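Local coordinates for protein botulinum neurotoxin type G (Clostridium botulinum, PDB 3MPP) that adheres to the nerve-cell surface as the receptor-binding domain of a clostridial neurotoxin, whose heavy chain targets host cells and delivers the protease light chain into the cytosol, at residues I107-T115 and S125-K133; L242-Y251 and G261-F269. The protein carries 4 engineered substitutions. All coordinates share one frame; numbering follows the deposited sequence.

Contact 1 (I107-T115 and S125-K133); sequences IKGNRIIWT and SIFFEYSIK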
loop_
_atom_site.group_PDB
_atom_site.type_symbol
_atom_site.label_atom_id
_atom_site.label_comp_id
_atom_site.label_asym_id
_atom_site.label_seq_id
_atom_site.Cartn_x
_atom_site.Cartn_y
_atom_site.Cartn_z
ATOM N N ILE A 107 8.755 -15.661 -5.391
ATOM C CA ILE A 107 9.334 -14.402 -4.987
ATOM C C ILE A 107 10.827 -14.631 -4.831
ATOM O O ILE A 107 11.256 -15.675 -4.332
ATOM C CB ILE A 107 8.710 -13.899 -3.666
ATOM C CG1 ILE A 107 7.267 -13.436 -3.915
ATOM C CG2 ILE A 107 9.563 -12.783 -3.062
ATOM C CD1 ILE A 107 6.545 -12.930 -2.680
ATOM N N LYS A 108 11.619 -13.690 -5.328
ATOM C CA LYS A 108 13.049 -13.727 -5.080
ATOM C C LYS A 108 13.500 -12.313 -4.742
ATOM O O LYS A 108 13.764 -11.494 -5.627
ATOM C CB LYS A 108 13.810 -14.273 -6.291
ATOM C CG LYS A 108 15.279 -14.592 -6.014
ATOM C CD LYS A 108 15.999 -14.981 -7.296
ATOM C CE LYS A 108 17.427 -15.441 -7.043
ATOM N NZ LYS A 108 18.090 -15.764 -8.341
ATOM N N GLY A 109 13.563 -12.024 -3.451
ATOM C CA GLY A 109 13.945 -10.701 -3.008
ATOM C C GLY A 109 12.952 -9.683 -3.522
ATOM O O GLY A 109 11.759 -9.760 -3.233
ATOM N N ASN A 110 13.454 -8.734 -4.301
ATOM C CA ASN A 110 12.643 -7.666 -4.845
ATOM C C ASN A 110 12.089 -8.020 -6.227
ATOM O O ASN A 110 11.762 -7.135 -7.020
ATOM C CB ASN A 110 13.455 -6.378 -4.910
ATOM C CG ASN A 110 14.731 -6.540 -5.713
ATOM O OD1 ASN A 110 15.373 -7.596 -5.681
ATOM N ND2 ASN A 110 15.108 -5.493 -6.440
ATOM N N ARG A 111 11.985 -9.316 -6.506
ATOM C CA ARG A 111 11.412 -9.782 -7.768
ATOM C C ARG A 111 10.180 -10.629 -7.518
ATOM O O ARG A 111 10.179 -11.504 -6.655
ATOM C CB ARG A 111 12.410 -10.640 -8.553
ATOM C CG ARG A 111 13.529 -9.888 -9.220
ATOM C CD ARG A 111 14.398 -10.819 -10.065
ATOM N NE ARG A 111 15.372 -10.031 -10.806
ATOM C CZ ARG A 111 16.095 -10.475 -11.821
ATOM N NH1 ARG A 111 15.968 -11.729 -12.238
ATOM N NH2 ARG A 111 16.947 -9.652 -12.420
ATOM N N ILE A 112 9.143 -10.388 -8.302
ATOM C CA ILE A 112 7.993 -11.271 -8.321
ATOM C C ILE A 112 8.029 -11.976 -9.672
ATOM O O ILE A 112 8.200 -11.327 -10.703
ATOM C CB ILE A 112 6.681 -10.484 -8.128
ATOM C CG1 ILE A 112 5.479 -11.428 -8.148
ATOM C CG2 ILE A 112 6.547 -9.409 -9.179
ATOM C CD1 ILE A 112 5.150 -12.021 -6.805
ATOM N N ILE A 113 7.891 -13.301 -9.662
ATOM C CA ILE A 113 8.242 -14.122 -10.825
ATOM C C ILE A 113 7.143 -15.099 -11.224
ATOM O O ILE A 113 6.606 -15.825 -10.390
ATOM C CB ILE A 113 9.499 -14.968 -10.541
ATOM C CG1 ILE A 113 10.690 -14.083 -10.182
ATOM C CG2 ILE A 113 9.818 -15.872 -11.717
ATOM C CD1 ILE A 113 11.863 -14.874 -9.626
ATOM N N TRP A 114 6.834 -15.120 -12.514
ATOM C CA TRP A 114 5.873 -16.052 -13.089
ATOM C C TRP A 114 6.612 -17.095 -13.944
ATOM O O TRP A 114 7.419 -16.743 -14.796
ATOM C CB TRP A 114 4.877 -15.263 -13.944
ATOM C CG TRP A 114 3.929 -16.074 -14.776
ATOM C CD1 TRP A 114 3.956 -16.225 -16.135
ATOM C CD2 TRP A 114 2.788 -16.806 -14.315
ATOM N NE1 TRP A 114 2.909 -17.011 -16.543
ATOM C CE2 TRP A 114 2.176 -17.381 -15.446
ATOM C CE3 TRP A 114 2.222 -17.029 -13.058
ATOM C CZ2 TRP A 114 1.034 -18.169 -15.355
ATOM C CZ3 TRP A 114 1.090 -17.811 -12.973
ATOM C CH2 TRP A 114 0.505 -18.368 -14.114
ATOM N N THR A 115 6.341 -18.373 -13.709
ATOM C CA THR A 115 7.061 -19.440 -14.393
ATOM C C THR A 115 6.123 -20.486 -14.982
ATOM O O THR A 115 5.178 -20.931 -14.322
ATOM C CB THR A 115 8.058 -20.152 -13.448
ATOM O OG1 THR A 115 9.044 -19.217 -12.986
ATOM C CG2 THR A 115 8.742 -21.297 -14.171
ATOM N N SER A 125 10.532 -18.050 -17.599
ATOM C CA SER A 125 9.969 -17.143 -16.621
ATOM C C SER A 125 9.910 -15.711 -17.111
ATOM O O SER A 125 10.685 -15.298 -17.967
ATOM C CB SER A 125 10.785 -17.198 -15.336
ATOM O OG SER A 125 10.737 -18.491 -14.768
ATOM N N ILE A 126 8.978 -14.960 -16.538
ATOM C CA ILE A 126 8.897 -13.528 -16.723
ATOM C C ILE A 126 8.763 -12.960 -15.314
ATOM O O ILE A 126 8.237 -13.634 -14.435
ATOM C CB ILE A 126 7.683 -13.158 -17.591
ATOM C CG1 ILE A 126 7.600 -11.648 -17.799
ATOM C CG2 ILE A 126 6.402 -13.690 -16.974
ATOM C CD1 ILE A 126 6.531 -11.240 -18.790
ATOM N N PHE A 127 9.245 -11.740 -15.087
ATOM C CA PHE A 127 9.265 -11.192 -13.741
ATOM C C PHE A 127 9.092 -9.675 -13.714
ATOM O O PHE A 127 9.278 -8.993 -14.729
ATOM C CB PHE A 127 10.574 -11.577 -13.038
ATOM C CG PHE A 127 11.794 -10.951 -13.648
ATOM C CD1 PHE A 127 12.181 -9.667 -13.281
ATOM C CD2 PHE A 127 12.545 -11.633 -14.596
ATOM C CE1 PHE A 127 13.296 -9.079 -13.834
ATOM C CE2 PHE A 127 13.667 -11.050 -15.154
ATOM C CZ PHE A 127 14.044 -9.767 -14.775
ATOM N N PHE A 128 8.720 -9.166 -12.544
ATOM C CA PHE A 128 8.730 -7.738 -12.270
ATOM C C PHE A 128 9.713 -7.482 -11.131
ATOM O O PHE A 128 9.655 -8.157 -10.104
ATOM C CB PHE A 128 7.327 -7.247 -11.881
ATOM C CG PHE A 128 7.293 -5.835 -11.356
ATOM C CD1 PHE A 128 7.560 -4.757 -12.194
ATOM C CD2 PHE A 128 6.965 -5.576 -10.027
ATOM C CE1 PHE A 128 7.515 -3.449 -11.712
ATOM C CE2 PHE A 128 6.928 -4.279 -9.546
ATOM C CZ PHE A 128 7.203 -3.209 -10.394
ATOM N N GLU A 129 10.624 -6.528 -11.319
ATOM C CA GLU A 129 11.572 -6.168 -10.264
ATOM C C GLU A 129 11.401 -4.709 -9.869
ATOM O O GLU A 129 11.391 -3.845 -10.743
ATOM C CB GLU A 129 13.014 -6.387 -10.731
ATOM C CG GLU A 129 14.071 -5.936 -9.703
ATOM C CD GLU A 129 15.499 -6.328 -10.099
ATOM O OE1 GLU A 129 15.692 -7.443 -10.615
ATOM O OE2 GLU A 129 16.430 -5.523 -9.885
ATOM N N TYR A 130 11.260 -4.435 -8.567
ATOM C CA TYR A 130 11.260 -3.057 -8.076
ATOM C C TYR A 130 12.576 -2.763 -7.359
ATOM O O TYR A 130 13.231 -3.668 -6.842
ATOM C CB TYR A 130 10.053 -2.771 -7.160
ATOM C CG TYR A 130 9.863 -3.784 -6.055
ATOM C CD1 TYR A 130 10.592 -3.698 -4.874
ATOM C CD2 TYR A 130 8.965 -4.832 -6.199
ATOM C CE1 TYR A 130 10.432 -4.629 -3.859
ATOM C CE2 TYR A 130 8.798 -5.764 -5.199
ATOM C CZ TYR A 130 9.536 -5.657 -4.027
ATOM O OH TYR A 130 9.366 -6.585 -3.027
ATOM N N SER A 131 12.964 -1.494 -7.343
ATOM C CA SER A 131 14.235 -1.086 -6.747
ATOM C C SER A 131 14.280 -1.310 -5.238
ATOM O O SER A 131 13.264 -1.215 -4.555
ATOM C CB SER A 131 14.505 0.396 -7.044
ATOM O OG SER A 131 15.709 0.828 -6.434
ATOM N N ILE A 132 15.467 -1.606 -4.723
ATOM C CA ILE A 132 15.684 -1.597 -3.288
ATOM C C ILE A 132 16.743 -0.553 -2.953
ATOM O O ILE A 132 17.426 -0.643 -1.934
ATOM C CB ILE A 132 16.100 -2.991 -2.765
ATOM C CG1 ILE A 132 17.302 -3.529 -3.546
ATOM C CG2 ILE A 132 14.940 -3.964 -2.892
ATOM C CD1 ILE A 132 17.740 -4.902 -3.069
ATOM N N LYS A 133 16.872 0.448 -3.818
ATOM C CA LYS A 133 17.839 1.514 -3.575
ATOM C C LYS A 133 17.202 2.902 -3.551
ATOM O O LYS A 133 17.892 3.896 -3.343
ATOM C CB LYS A 133 18.972 1.466 -4.607
ATOM C CG LYS A 133 19.767 0.167 -4.560
ATOM C CD LYS A 133 20.703 0.051 -5.760
ATOM C CE LYS A 133 21.474 -1.264 -5.737
ATOM N NZ LYS A 133 22.261 -1.454 -6.997
HETATM O O HOH W 1 9.036 -9.147 -4.417
HETATM O O HOH W 2 18.297 -4.942 -7.252
#
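Arg-111 to Thr-115 runs antiparallel to Ser-125 to Glu-129, with segment axes 4.7 Å apart at closest approach and backbone hydrogen bonds in both directions at the pairs Ile-112/Phe-128 and Trp-114/Ile-126. On the face of Arg-111, Ile-113 and Thr-115, the guanidinium of Arg-111 lies flat over the ring of Phe-127, the planes 12° apart, in a cation-pi stack with CZ 4.0 Å from the ring centroid. Its extended chain carries the group across to Glu-129, where NE donates in the guanidinium plane to OE1 at 2.6 Å and NH2 weakly to the same oxygen. Ile-113 CG1 packs on Phe-127 CB at 3.8 Å, and Thr-115 OG1 and Ser-125 OG are hydrogen-bonded at 2.6 Å. On the apolar, aromatic face of Ile-112 and Trp-114, Ile-112 CG2 meets the edge of the Phe-128 ring and Ile-126 CG2 that of the Trp-114 indole. Just past the paired strands, the turn residue Asn-110 meets Tyr-130: ND2 donates to Tyr-130 O at 2.6 Å, Asn-110 O accepts from Tyr-130 N, and CB sits over the ring in a CH-pi contact. Lys-166 makes a second cation-pi contact with Phe-127. The hairpin forms one edge of a sheet in the N-terminal lectin-like jelly roll, with 123-129 outermost. Polar and charged groups gather on the Arg-111 face beside some apolar packing, and the in-plane bond and the stack together fix the rotation of the guanidinium.

Contact 2 (L242-Y251 and G261-F269); sequences LFNQGMQNIY and GETAPRTNF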
loop_
_atom_site.group_PDB
_atom_site.type_symbol
_atom_site.label_atom_id
_atom_site.label_comp_id
_atom_site.label_asym_id
_atom_site.label_seq_id
_atom_site.Cartn_x
_atom_site.Cartn_y
_atom_site.Cartn_z
ATOM N N LEU A 242 3.867 11.039 9.359
ATOM C CA LEU A 242 3.244 11.750 8.260
ATOM C C LEU A 242 4.173 11.787 7.063
ATOM O O LEU A 242 5.380 12.027 7.189
ATOM C CB LEU A 242 2.838 13.162 8.709
ATOM C CG LEU A 242 1.854 13.993 7.874
ATOM C CD1 LEU A 242 0.527 13.251 7.610
ATOM C CD2 LEU A 242 1.594 15.351 8.539
ATOM N N PHE A 243 3.612 11.491 5.899
ATOM C CA PHE A 243 4.371 11.512 4.662
ATOM C C PHE A 243 3.729 12.494 3.680
ATOM O O PHE A 243 2.509 12.490 3.513
ATOM C CB PHE A 243 4.435 10.097 4.078
ATOM C CG PHE A 243 5.004 10.022 2.691
ATOM C CD1 PHE A 243 6.373 9.894 2.491
ATOM C CD2 PHE A 243 4.167 10.032 1.579
ATOM C CE1 PHE A 243 6.902 9.813 1.207
ATOM C CE2 PHE A 243 4.700 9.953 0.277
ATOM C CZ PHE A 243 6.056 9.835 0.098
ATOM N N ASN A 244 4.561 13.322 3.045
ATOM C CA ASN A 244 4.112 14.256 2.005
ATOM C C ASN A 244 4.494 13.805 0.590
ATOM O O ASN A 244 5.673 13.662 0.278
ATOM C CB ASN A 244 4.658 15.665 2.273
ATOM C CG ASN A 244 4.020 16.700 1.383
ATOM O OD1 ASN A 244 4.413 16.851 0.237
ATOM N ND2 ASN A 244 3.011 17.407 1.905
ATOM N N GLN A 245 3.496 13.612 -0.272
ATOM C CA GLN A 245 3.744 13.145 -1.631
ATOM C C GLN A 245 4.569 14.133 -2.469
ATOM O O GLN A 245 5.347 13.717 -3.309
ATOM C CB GLN A 245 2.442 12.812 -2.374
ATOM C CG GLN A 245 2.698 12.282 -3.808
ATOM C CD GLN A 245 1.427 12.074 -4.607
ATOM O OE1 GLN A 245 0.411 12.707 -4.348
ATOM N NE2 GLN A 245 1.473 11.159 -5.572
ATOM N N GLY A 246 4.410 15.431 -2.232
ATOM C CA GLY A 246 5.153 16.419 -3.001
ATOM C C GLY A 246 6.586 16.642 -2.535
ATOM O O GLY A 246 7.452 17.025 -3.318
ATOM N N MET A 247 6.833 16.408 -1.249
ATOM C CA MET A 247 8.158 16.601 -0.671
ATOM C C MET A 247 8.460 15.343 0.110
ATOM O O MET A 247 8.251 15.277 1.324
ATOM C CB MET A 247 8.157 17.842 0.226
ATOM C CG MET A 247 7.702 19.084 -0.553
ATOM S SD MET A 247 7.745 20.638 0.349
ATOM C CE MET A 247 9.506 20.752 0.656
ATOM N N GLN A 248 8.906 14.322 -0.609
ATOM C CA GLN A 248 8.981 12.977 -0.042
ATOM C C GLN A 248 10.209 12.773 0.836
ATOM O O GLN A 248 10.267 11.826 1.612
ATOM C CB GLN A 248 8.972 11.935 -1.167
ATOM C CG GLN A 248 7.832 12.152 -2.151
ATOM C CD GLN A 248 7.560 10.956 -3.019
ATOM O OE1 GLN A 248 8.319 9.982 -3.007
ATOM N NE2 GLN A 248 6.478 11.022 -3.795
ATOM N N ASN A 249 11.182 13.669 0.731
ATOM C CA ASN A 249 12.470 13.412 1.368
ATOM C C ASN A 249 12.671 14.210 2.649
ATOM O O ASN A 249 13.763 14.251 3.207
ATOM C CB ASN A 249 13.608 13.616 0.363
ATOM C CG ASN A 249 13.378 12.842 -0.935
ATOM O OD1 ASN A 249 13.295 13.430 -2.016
ATOM N ND2 ASN A 249 13.251 11.518 -0.825
ATOM N N ILE A 250 11.593 14.833 3.115
ATOM C CA ILE A 250 11.580 15.507 4.408
ATOM C C ILE A 250 10.494 14.929 5.298
ATOM O O ILE A 250 9.632 14.164 4.839
ATOM C CB ILE A 250 11.389 17.043 4.267
ATOM C CG1 ILE A 250 10.115 17.385 3.473
ATOM C CG2 ILE A 250 12.607 17.661 3.566
ATOM C CD1 ILE A 250 8.803 17.205 4.236
ATOM N N TYR A 251 10.558 15.242 6.588
ATOM C CA TYR A 251 9.443 14.941 7.472
ATOM C C TYR A 251 9.099 16.213 8.233
ATOM O O TYR A 251 9.860 17.196 8.188
ATOM C CB TYR A 251 9.763 13.778 8.431
ATOM C CG TYR A 251 10.900 14.051 9.394
ATOM C CD1 TYR A 251 10.641 14.486 10.683
ATOM C CD2 TYR A 251 12.235 13.860 9.014
ATOM C CE1 TYR A 251 11.657 14.734 11.576
ATOM C CE2 TYR A 251 13.273 14.111 9.909
ATOM C CZ TYR A 251 12.968 14.543 11.185
ATOM O OH TYR A 251 13.960 14.801 12.089
ATOM N N GLY A 261 5.137 23.100 12.876
ATOM C CA GLY A 261 5.861 22.013 12.239
ATOM C C GLY A 261 6.766 22.573 11.165
ATOM O O GLY A 261 6.306 23.303 10.283
ATOM N N GLU A 262 8.060 22.258 11.243
ATOM C CA GLU A 262 9.007 22.660 10.213
ATOM C C GLU A 262 9.466 21.385 9.514
ATOM O O GLU A 262 9.344 20.300 10.077
ATOM C CB GLU A 262 10.215 23.366 10.847
ATOM C CG GLU A 262 10.804 22.564 12.020
ATOM C CD GLU A 262 12.030 23.208 12.666
ATOM O OE1 GLU A 262 12.330 24.395 12.379
ATOM O OE2 GLU A 262 12.693 22.514 13.469
ATOM N N THR A 263 9.978 21.494 8.293
ATOM C CA THR A 263 10.514 20.303 7.641
ATOM C C THR A 263 11.914 19.994 8.168
ATOM O O THR A 263 12.608 20.877 8.657
ATOM C CB THR A 263 10.544 20.433 6.105
ATOM O OG1 THR A 263 11.415 21.503 5.726
ATOM C CG2 THR A 263 9.123 20.693 5.552
ATOM N N ALA A 264 12.303 18.727 8.086
ATOM C CA ALA A 264 13.678 18.315 8.305
ATOM C C ALA A 264 13.966 17.185 7.328
ATOM O O ALA A 264 13.064 16.432 6.970
ATOM C CB ALA A 264 13.874 17.852 9.755
ATOM N N PRO A 265 15.224 17.059 6.880
ATOM C CA PRO A 265 15.551 15.989 5.933
ATOM C C PRO A 265 15.433 14.613 6.588
ATOM O O PRO A 265 15.899 14.440 7.716
ATOM C CB PRO A 265 17.019 16.259 5.568
ATOM C CG PRO A 265 17.329 17.620 6.084
ATOM C CD PRO A 265 16.391 17.891 7.218
ATOM N N ARG A 266 14.830 13.652 5.892
ATOM C CA ARG A 266 14.786 12.275 6.383
ATOM C C ARG A 266 16.207 11.734 6.505
ATOM O O ARG A 266 17.072 12.025 5.680
ATOM C CB ARG A 266 14.017 11.374 5.415
ATOM C CG ARG A 266 12.527 11.630 5.367
ATOM C CD ARG A 266 11.795 10.619 4.466
ATOM N NE ARG A 266 10.386 10.994 4.405
ATOM C CZ ARG A 266 9.538 10.804 5.402
ATOM N NH1 ARG A 266 9.948 10.191 6.510
ATOM N NH2 ARG A 266 8.288 11.216 5.288
ATOM N N THR A 267 16.444 10.932 7.526
ATOM C CA THR A 267 17.709 10.224 7.626
ATOM C C THR A 267 17.578 8.983 6.775
ATOM O O THR A 267 16.484 8.656 6.312
ATOM C CB THR A 267 17.999 9.803 9.072
ATOM O OG1 THR A 267 16.838 9.151 9.616
ATOM C CG2 THR A 267 18.326 11.036 9.909
ATOM N N ASN A 268 18.686 8.274 6.587
ATOM C CA ASN A 268 18.681 7.126 5.704
ATOM C C ASN A 268 19.556 6.002 6.210
ATOM O O ASN A 268 20.351 6.172 7.134
ATOM C CB ASN A 268 19.169 7.538 4.326
ATOM C CG ASN A 268 20.583 8.042 4.357
ATOM O OD1 ASN A 268 21.512 7.278 4.580
ATOM N ND2 ASN A 268 20.757 9.337 4.154
ATOM N N PHE A 269 19.391 4.846 5.593
ATOM C CA PHE A 269 20.318 3.746 5.789
ATOM C C PHE A 269 20.705 3.209 4.425
ATOM O O PHE A 269 19.854 3.007 3.560
ATOM C CB PHE A 269 19.691 2.626 6.641
ATOM C CG PHE A 269 20.637 1.480 6.885
ATOM C CD1 PHE A 269 21.350 1.392 8.070
ATOM C CD2 PHE A 269 20.861 0.532 5.902
ATOM C CE1 PHE A 269 22.247 0.347 8.288
ATOM C CE2 PHE A 269 21.762 -0.503 6.100
ATOM C CZ PHE A 269 22.455 -0.601 7.300
HETATM O O HOH W 3 7.602 10.147 8.133
HETATM O O HOH W 4 7.467 13.473 3.294
#
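Arg-266 reaches under the turn Met-247 to Ile-250, its chain extended from CG to NE. NE donates to Gln-248 O at 2.9 Å, with the oxygen in the guanidinium plane but the donor tilted 31° from the carbonyl plane. The carbonyl of Ile-250 and CB of Tyr-251 lie over a face of the guanidinium. Phe-243 crosses the arginine side chain at about a right angle, and NH2 comes to the edge of its ring, 3.6 Å from CD1. Two waters complete the surroundings. One accepts from NH1 and donates to Leu-242 O. The other accepts from NH2 and Asn-244 N and donates to the carbonyls of Met-247 and Ile-250. NH1 also bonds to Asn-278 O, so the buried charged head is held by backbone oxygens and water.

Tyr-251 turns its ring over Ala-264, whose CB is 4.1 Å from the ring centroid in a CH-pi contact. The torsion that sets CG between the backbone N and the carbonyl carbon (chi1 63°) swings the ring across the partner strand. Pro-265 O and Arg-266 CA then lie at the ring edge. Ile-250 CD1 touches Thr-263 CG2 at 3.7 Å, and Ile-379 packs on both residues. Backbone bonds join Tyr-251 and Ala-264 in both directions, and Arg-266 N donates to Asn-249 O. This is the open end of an antiparallel beta hairpin in the C-terminal subdomain, which has the beta-trefoil fold.

Contact 1 lies in the N-terminal subdomain and contact 2 in the C-terminal one. Their centres are about 28 Å apart and their nearest atoms about 7 Å, so the two do not touch. Each joins neighbouring strands of an antiparallel hairpin, and they share no strand. Contact 1 is the more buried, with regular pairing over five residues. Contact 2 is partly buried and pairs over a shorter length beside a turn. Both use an arginine, in different ways: Arg-111 pairs with a carboxylate and an aromatic face, whereas Arg-266 is held by backbone carbonyls and water. Contact 1 also approaches the other subdomain, since Ile-132 and Lys-133 bond to Asn-275.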